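Local structure of glutamine synthetase (Helicobacter pylori, 5ZLI) at residues I86-S90 with Y250-V255; R316-F321 with R428-M433; A382-M386 with L440-F446. The protein belongs to the glutamine synthetase family as a type I beta enzyme, built from a beta-grasp domain and a catalytic domain and assembled from twelve copies of one chain. The contacts are given in a common frame with arbitrary orientation. Numbering follows the deposited sequence.

Interaction 1: I86-S90 with Y250-V255; sequences IDPFS and YVVKMV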
# COMPACT_ATOMS: atom_id res chain seq x y z
N ILE B 86 -26.64 33.31 28.59
CA ILE B 86 -25.35 33.38 27.93
C ILE B 86 -25.02 32.04 27.29
O ILE B 86 -25.01 31.00 27.97
CB ILE B 86 -24.26 33.80 28.93
CG1 ILE B 86 -24.45 35.26 29.33
CG2 ILE B 86 -22.91 33.50 28.36
CD1 ILE B 86 -23.38 35.81 30.30
N ASP B 87 -24.72 32.06 26.00
CA ASP B 87 -24.34 30.84 25.30
C ASP B 87 -22.96 30.38 25.76
O ASP B 87 -21.97 31.11 25.55
CB ASP B 87 -24.40 31.10 23.80
CG ASP B 87 -24.35 29.84 22.98
OD1 ASP B 87 -24.19 28.76 23.57
OD2 ASP B 87 -24.58 29.91 21.75
N PRO B 88 -22.84 29.19 26.36
CA PRO B 88 -21.52 28.75 26.85
C PRO B 88 -20.56 28.38 25.74
O PRO B 88 -19.35 28.52 25.92
CB PRO B 88 -21.84 27.53 27.72
CG PRO B 88 -23.07 26.99 27.11
CD PRO B 88 -23.87 28.18 26.63
N PHE B 89 -21.08 27.98 24.57
CA PHE B 89 -20.23 27.40 23.55
C PHE B 89 -19.47 28.46 22.78
O PHE B 89 -18.26 28.30 22.56
CB PHE B 89 -21.06 26.59 22.56
CG PHE B 89 -21.92 25.57 23.19
CD1 PHE B 89 -21.34 24.48 23.83
CD2 PHE B 89 -23.30 25.66 23.14
CE1 PHE B 89 -22.12 23.50 24.43
CE2 PHE B 89 -24.10 24.70 23.74
CZ PHE B 89 -23.51 23.61 24.39
N SER B 90 -20.12 29.57 22.43
CA SER B 90 -19.48 30.58 21.59
C SER B 90 -18.18 31.06 22.22
O SER B 90 -18.09 31.27 23.43
CB SER B 90 -20.41 31.77 21.34
OG SER B 90 -20.90 32.28 22.55
N TYR B 250 -30.43 22.07 21.48
CA TYR B 250 -29.18 22.76 21.20
C TYR B 250 -28.06 22.31 22.13
O TYR B 250 -26.91 22.15 21.70
CB TYR B 250 -29.44 24.26 21.33
CG TYR B 250 -28.25 25.17 21.23
CD1 TYR B 250 -27.46 25.21 20.09
CD2 TYR B 250 -27.93 26.04 22.29
CE1 TYR B 250 -26.37 26.07 20.00
CE2 TYR B 250 -26.83 26.91 22.20
CZ TYR B 250 -26.06 26.92 21.05
OH TYR B 250 -24.99 27.76 20.96
N VAL B 251 -28.36 22.10 23.41
CA VAL B 251 -27.30 21.87 24.39
C VAL B 251 -26.69 20.50 24.21
O VAL B 251 -25.49 20.31 24.41
CB VAL B 251 -27.81 22.09 25.83
CG1 VAL B 251 -26.77 21.65 26.82
CG2 VAL B 251 -28.12 23.55 26.05
N VAL B 252 -27.52 19.49 24.00
CA VAL B 252 -26.96 18.18 23.78
C VAL B 252 -26.27 18.12 22.42
O VAL B 252 -25.17 17.57 22.30
CB VAL B 252 -28.02 17.09 24.00
CG1 VAL B 252 -29.00 17.51 25.09
CG2 VAL B 252 -28.74 16.82 22.78
N LYS B 253 -26.86 18.73 21.38
CA LYS B 253 -26.24 18.66 20.05
C LYS B 253 -24.84 19.25 20.07
O LYS B 253 -23.90 18.72 19.46
CB LYS B 253 -27.08 19.39 19.00
CG LYS B 253 -27.92 18.44 18.12
CD LYS B 253 -28.89 19.21 17.23
CE LYS B 253 -30.00 19.84 17.99
NZ LYS B 253 -31.07 20.22 17.06
N MET B 254 -24.69 20.33 20.81
CA MET B 254 -23.45 21.06 20.84
C MET B 254 -22.46 20.42 21.79
O MET B 254 -21.26 20.71 21.69
CB MET B 254 -23.77 22.47 21.22
CG MET B 254 -24.28 23.26 20.06
SD MET B 254 -22.96 23.48 18.91
CE MET B 254 -22.11 24.83 19.73
N VAL B 255 -22.95 19.70 22.79
CA VAL B 255 -22.06 19.01 23.74
C VAL B 255 -21.59 17.70 23.17
O VAL B 255 -20.41 17.38 23.25
CB VAL B 255 -22.74 18.84 25.10
CG1 VAL B 255 -22.02 17.78 25.93
CG2 VAL B 255 -22.72 20.18 25.82

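Interaction 2: R316-F321 with R428-M433; sequences RGLAAF and RSLEEM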
# COMPACT_ATOMS: atom_id res chain seq x y z
N ARG B 316 -55.78 11.12 15.97
CA ARG B 316 -55.23 10.80 14.65
C ARG B 316 -54.89 12.06 13.85
O ARG B 316 -53.94 12.06 13.07
CB ARG B 316 -56.17 9.88 13.86
CG ARG B 316 -56.41 8.59 14.60
CD ARG B 316 -56.30 7.37 13.71
NE ARG B 316 -56.67 7.56 12.30
CZ ARG B 316 -56.29 6.72 11.33
NH1 ARG B 316 -55.55 5.66 11.61
NH2 ARG B 316 -56.66 6.93 10.08
N GLY B 317 -55.67 13.13 14.00
CA GLY B 317 -55.30 14.38 13.35
C GLY B 317 -54.22 15.14 14.08
O GLY B 317 -53.40 15.81 13.45
N LEU B 318 -54.20 15.05 15.42
CA LEU B 318 -53.14 15.66 16.22
C LEU B 318 -51.76 15.08 15.90
O LEU B 318 -50.75 15.77 16.09
CB LEU B 318 -53.46 15.49 17.71
CG LEU B 318 -52.65 16.34 18.72
CD1 LEU B 318 -52.82 17.77 18.42
CD2 LEU B 318 -53.10 16.11 20.16
N ALA B 319 -51.70 13.85 15.40
CA ALA B 319 -50.41 13.24 15.09
C ALA B 319 -49.62 14.09 14.11
O ALA B 319 -48.39 14.11 14.17
CB ALA B 319 -50.60 11.84 14.53
N ALA B 320 -50.31 14.83 13.24
CA ALA B 320 -49.67 15.75 12.28
C ALA B 320 -48.84 16.85 12.94
O ALA B 320 -47.97 17.43 12.28
CB ALA B 320 -50.74 16.34 11.37
N PHE B 321 -49.09 17.21 14.19
CA PHE B 321 -48.21 18.19 14.79
C PHE B 321 -47.24 17.59 15.78
O PHE B 321 -46.16 18.16 15.98
CB PHE B 321 -49.01 19.28 15.49
CG PHE B 321 -49.96 19.98 14.60
CD1 PHE B 321 -49.53 21.00 13.77
CD2 PHE B 321 -51.31 19.66 14.61
CE1 PHE B 321 -50.42 21.67 12.94
CE2 PHE B 321 -52.21 20.33 13.78
CZ PHE B 321 -51.76 21.34 12.96
N ARG B 428 -51.60 10.00 6.05
CA ARG B 428 -52.93 9.80 6.60
C ARG B 428 -53.17 10.76 7.76
O ARG B 428 -54.26 11.32 7.87
CB ARG B 428 -53.15 8.33 6.98
CG ARG B 428 -54.55 7.80 6.59
CD ARG B 428 -54.69 6.29 6.75
NE ARG B 428 -54.31 5.82 8.09
CZ ARG B 428 -54.21 4.53 8.42
NH1 ARG B 428 -53.87 4.16 9.65
NH2 ARG B 428 -54.43 3.62 7.49
N SER B 429 -52.13 11.04 8.57
CA SER B 429 -52.25 11.99 9.67
C SER B 429 -52.62 13.38 9.20
O SER B 429 -53.43 14.06 9.83
CB SER B 429 -50.93 12.06 10.43
OG SER B 429 -50.74 10.88 11.15
N LEU B 430 -52.06 13.82 8.07
CA LEU B 430 -52.41 15.14 7.57
C LEU B 430 -53.83 15.13 7.04
O LEU B 430 -54.61 16.05 7.32
CB LEU B 430 -51.43 15.60 6.51
CG LEU B 430 -50.06 15.90 7.10
CD1 LEU B 430 -49.00 16.08 6.03
CD2 LEU B 430 -50.14 17.14 7.97
N GLU B 431 -54.19 14.08 6.30
CA GLU B 431 -55.58 13.88 5.90
C GLU B 431 -56.51 13.93 7.13
O GLU B 431 -57.49 14.67 7.15
CB GLU B 431 -55.66 12.56 5.13
CG GLU B 431 -55.10 12.69 3.71
CD GLU B 431 -54.80 11.35 3.02
OE1 GLU B 431 -55.07 10.26 3.59
OE2 GLU B 431 -54.29 11.40 1.88
N GLU B 432 -56.19 13.16 8.17
CA GLU B 432 -57.03 13.17 9.36
C GLU B 432 -57.08 14.56 9.98
O GLU B 432 -58.12 14.98 10.50
CB GLU B 432 -56.54 12.14 10.39
CG GLU B 432 -56.58 10.74 9.81
CD GLU B 432 -57.85 10.00 10.05
OE1 GLU B 432 -58.54 10.29 11.04
OE2 GLU B 432 -58.20 9.16 9.18
N MET B 433 -55.95 15.27 9.96
CA MET B 433 -55.99 16.63 10.50
C MET B 433 -56.83 17.54 9.63
O MET B 433 -57.65 18.32 10.14
CB MET B 433 -54.60 17.22 10.62
CG MET B 433 -54.72 18.61 11.23
SD MET B 433 -53.43 19.76 10.77
CE MET B 433 -53.83 20.07 9.06

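Interaction 3: A382-M386 with L440-F446; sequences AAILM and LKESQVF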
# COMPACT_ATOMS: atom_id res chain seq x y z
N ALA B 382 -49.12 23.63 21.68
CA ALA B 382 -50.30 24.40 21.33
C ALA B 382 -51.45 23.49 20.92
O ALA B 382 -52.57 23.63 21.41
CB ALA B 382 -49.98 25.40 20.23
N ALA B 383 -51.19 22.58 19.98
CA ALA B 383 -52.25 21.68 19.51
C ALA B 383 -52.74 20.71 20.59
O ALA B 383 -53.94 20.44 20.70
CB ALA B 383 -51.76 20.94 18.26
N ILE B 384 -51.84 20.14 21.38
CA ILE B 384 -52.30 19.26 22.46
C ILE B 384 -53.26 20.00 23.38
O ILE B 384 -54.29 19.44 23.79
CB ILE B 384 -51.10 18.67 23.21
CG1 ILE B 384 -50.58 17.48 22.41
CG2 ILE B 384 -51.47 18.30 24.62
CD1 ILE B 384 -49.15 17.14 22.68
N LEU B 385 -52.94 21.26 23.71
CA LEU B 385 -53.84 22.00 24.59
C LEU B 385 -55.16 22.31 23.91
O LEU B 385 -56.22 22.19 24.52
CB LEU B 385 -53.17 23.25 25.12
CG LEU B 385 -54.16 24.08 25.94
CD1 LEU B 385 -54.63 23.38 27.23
CD2 LEU B 385 -53.50 25.44 26.29
N MET B 386 -55.13 22.68 22.63
CA MET B 386 -56.38 22.96 21.92
C MET B 386 -57.26 21.72 21.81
O MET B 386 -58.48 21.84 21.71
CB MET B 386 -56.12 23.50 20.51
CG MET B 386 -55.42 24.84 20.40
SD MET B 386 -56.20 26.24 21.20
CE MET B 386 -57.64 26.50 20.17
N LEU B 440 -58.77 23.35 16.43
CA LEU B 440 -57.60 24.22 16.40
C LEU B 440 -57.95 25.64 16.01
O LEU B 440 -57.28 26.58 16.45
CB LEU B 440 -56.58 23.67 15.41
CG LEU B 440 -56.02 22.34 15.81
CD1 LEU B 440 -55.43 21.63 14.58
CD2 LEU B 440 -54.97 22.65 16.87
N LYS B 441 -58.98 25.83 15.18
CA LYS B 441 -59.30 27.14 14.63
C LYS B 441 -60.06 28.02 15.61
O LYS B 441 -60.28 29.20 15.30
CB LYS B 441 -60.05 27.01 13.32
CG LYS B 441 -59.09 26.67 12.21
CD LYS B 441 -59.53 27.15 10.86
CE LYS B 441 -60.28 26.07 10.13
NZ LYS B 441 -60.78 26.52 8.81
N GLU B 442 -60.47 27.47 16.74
CA GLU B 442 -61.12 28.25 17.78
C GLU B 442 -60.25 29.46 18.09
O GLU B 442 -59.04 29.32 18.28
CB GLU B 442 -61.27 27.37 19.03
CG GLU B 442 -62.35 26.26 18.91
CD GLU B 442 -62.17 25.12 19.94
OE1 GLU B 442 -63.11 24.32 20.17
OE2 GLU B 442 -61.05 25.00 20.50
N SER B 443 -60.87 30.64 18.10
CA SER B 443 -60.22 31.92 18.45
C SER B 443 -58.96 32.17 17.61
O SER B 443 -58.02 32.84 18.06
CB SER B 443 -59.94 32.01 19.94
OG SER B 443 -61.11 31.68 20.68
N GLN B 444 -58.94 31.63 16.39
CA GLN B 444 -57.93 31.96 15.39
C GLN B 444 -56.52 31.56 15.86
O GLN B 444 -55.52 32.14 15.41
CB GLN B 444 -58.00 33.44 15.02
CG GLN B 444 -59.36 33.85 14.42
CD GLN B 444 -59.75 33.03 13.18
OE1 GLN B 444 -58.99 32.94 12.21
NE2 GLN B 444 -60.94 32.42 13.22
N VAL B 445 -56.45 30.57 16.75
CA VAL B 445 -55.17 30.13 17.30
C VAL B 445 -54.32 29.52 16.19
O VAL B 445 -53.15 29.89 15.99
CB VAL B 445 -55.39 29.14 18.48
CG1 VAL B 445 -54.06 28.61 19.03
CG2 VAL B 445 -56.18 29.78 19.61
N PHE B 446 -54.92 28.63 15.43
CA PHE B 446 -54.35 28.08 14.21
C PHE B 446 -55.19 28.69 13.09
O PHE B 446 -56.27 28.19 12.76
CB PHE B 446 -54.42 26.53 14.21
CG PHE B 446 -53.49 25.85 15.21
CD1 PHE B 446 -53.67 25.99 16.58
CD2 PHE B 446 -52.49 25.00 14.77
CE1 PHE B 446 -52.84 25.37 17.46
CE2 PHE B 446 -51.67 24.36 15.66
CZ PHE B 446 -51.85 24.55 17.01

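Interaction 1: I86-S90 with Y250-V255
A single aromatic ring reaching from a loop onto a helix can be the centrepiece of a contact between two segments, and F89 is so here. It lies in the loop after the strand and gives up 124 Å² to the helical residues 250-255. One face of its ring receives M254, whose CB stands 3.5 Å from the F89 ring centroid in a CH-pi contact. The same side chain brings M254 SD to 5.0 Å from that centroid, a Met-aromatic contact. V255 CG2 lies at the ring edge, 3.6 Å from F89 CE1. Y250 comes next in buried area: F89 turns its edge to the Y250 face in an offset edge-to-face pair, centroids 5.4 Å apart and planes at 89°. The t rotamer of Y250 carries its hydroxyl across to D87, where Y250 OH donates a very short hydrogen bond of 2.3 Å to D87 OD2. D87 also forms a salt bridge with R30, which makes a cation-pi contact with Y250, so charge and aromatic ring share a partner. M200 of a neighbouring subunit packs on D87. The arrangement is a buried aromatic interface between the N-terminal beta-grasp domain and helix 238-258 of the glutamine synthetase catalytic domain.

Interaction 2: R316-F321 with R428-M433
Charge marks one end of this helix crossing. R316 NH2 donates a hydrogen bond of 2.9 Å to E432 OE2, forming a salt bridge, while R316 NH1 and R428 NH1 approach to 3.0 Å as two like-charged donors that cannot bond to each other. Acids lie close to both arginines, consistent with the like charges being tolerated: besides E432 at R316, R428 NH2 has a salt bridge to E431 of a neighbouring subunit. S429 OG is hydrogen-bonded to Y329 OH of the same chain. Within the catalytic domain, the axes of segments 316-321 and 428-433 cross at -115° and approach to 6.8 Å, a glycine-mediated close packing. G317 CA is 3.7 Å from M433 CA, and an ideal CB on G317 would lie only 3.1 Å from M433 CA and from E432 O, a tight fit, so the absence of a side chain suits the close approach. Beyond it, A320 offers a small apolar surface, its CB lying 3.5 Å from L430 CD2 and 4.0 Å from M433 CB. At the far end M433 SD approaches F321 CZ to 3.2 Å, an oblique Met-aromatic contact beside Y454 and F446.

Interaction 3: A382-M386 with L440-F446
M386 is the bump and residues 440-446 supply the hollow. With chi1, chi2 and chi3 all m, its side chain curls so that M386 CE enters a pocket bounded by the backbone oxygens L440 O and E442 O, each 3.7 Å away, and by V445 CG2 at 3.6 Å. This one methionine buries 116 Å² in the contact. Such a fit of a helix side chain into a curved loop is van der Waals packing, mostly apolar, within the catalytic domain: helix 377-393 meets the turn that follows the short helix 438-441, where F446 N bonds back to L440 O at 3.3 Å. The reverse fit is made by F446, whose ring tip sits against the small alanines of the helix, with F446 CZ 3.8 Å from both A382 CB and A383 CB. L440 fills the space alongside, its CD2 3.9 Å from A383 CB and from M386 CB. Helix 114-128 adds I117 and A121, which pack on A382; A121 also touches V445.

In the fold
Long-range contacts in one chain may stand in series or interlock, and both cases occur here. From the N terminus, interaction 1 closes first, a loop of 159 residues that brings the beta-grasp domain onto helix 238-258. Only later does interaction 2 open at 316-321. Before it closes at 428-433, interaction 3 opens at 382-386, to close at 440-446, so these two cross. Their centres are 14 Å apart and they touch, L318 CD1 lying 3.3 Å from A383 CB and F321 CE2 3.6 Å from L440 CD1, which joins helices 315-322, 377-393, 426-434 and 438-441. Interaction 1 lies across the chain's centre, about 33 Å from interaction 2 and 32 Å from interaction 3 between centres.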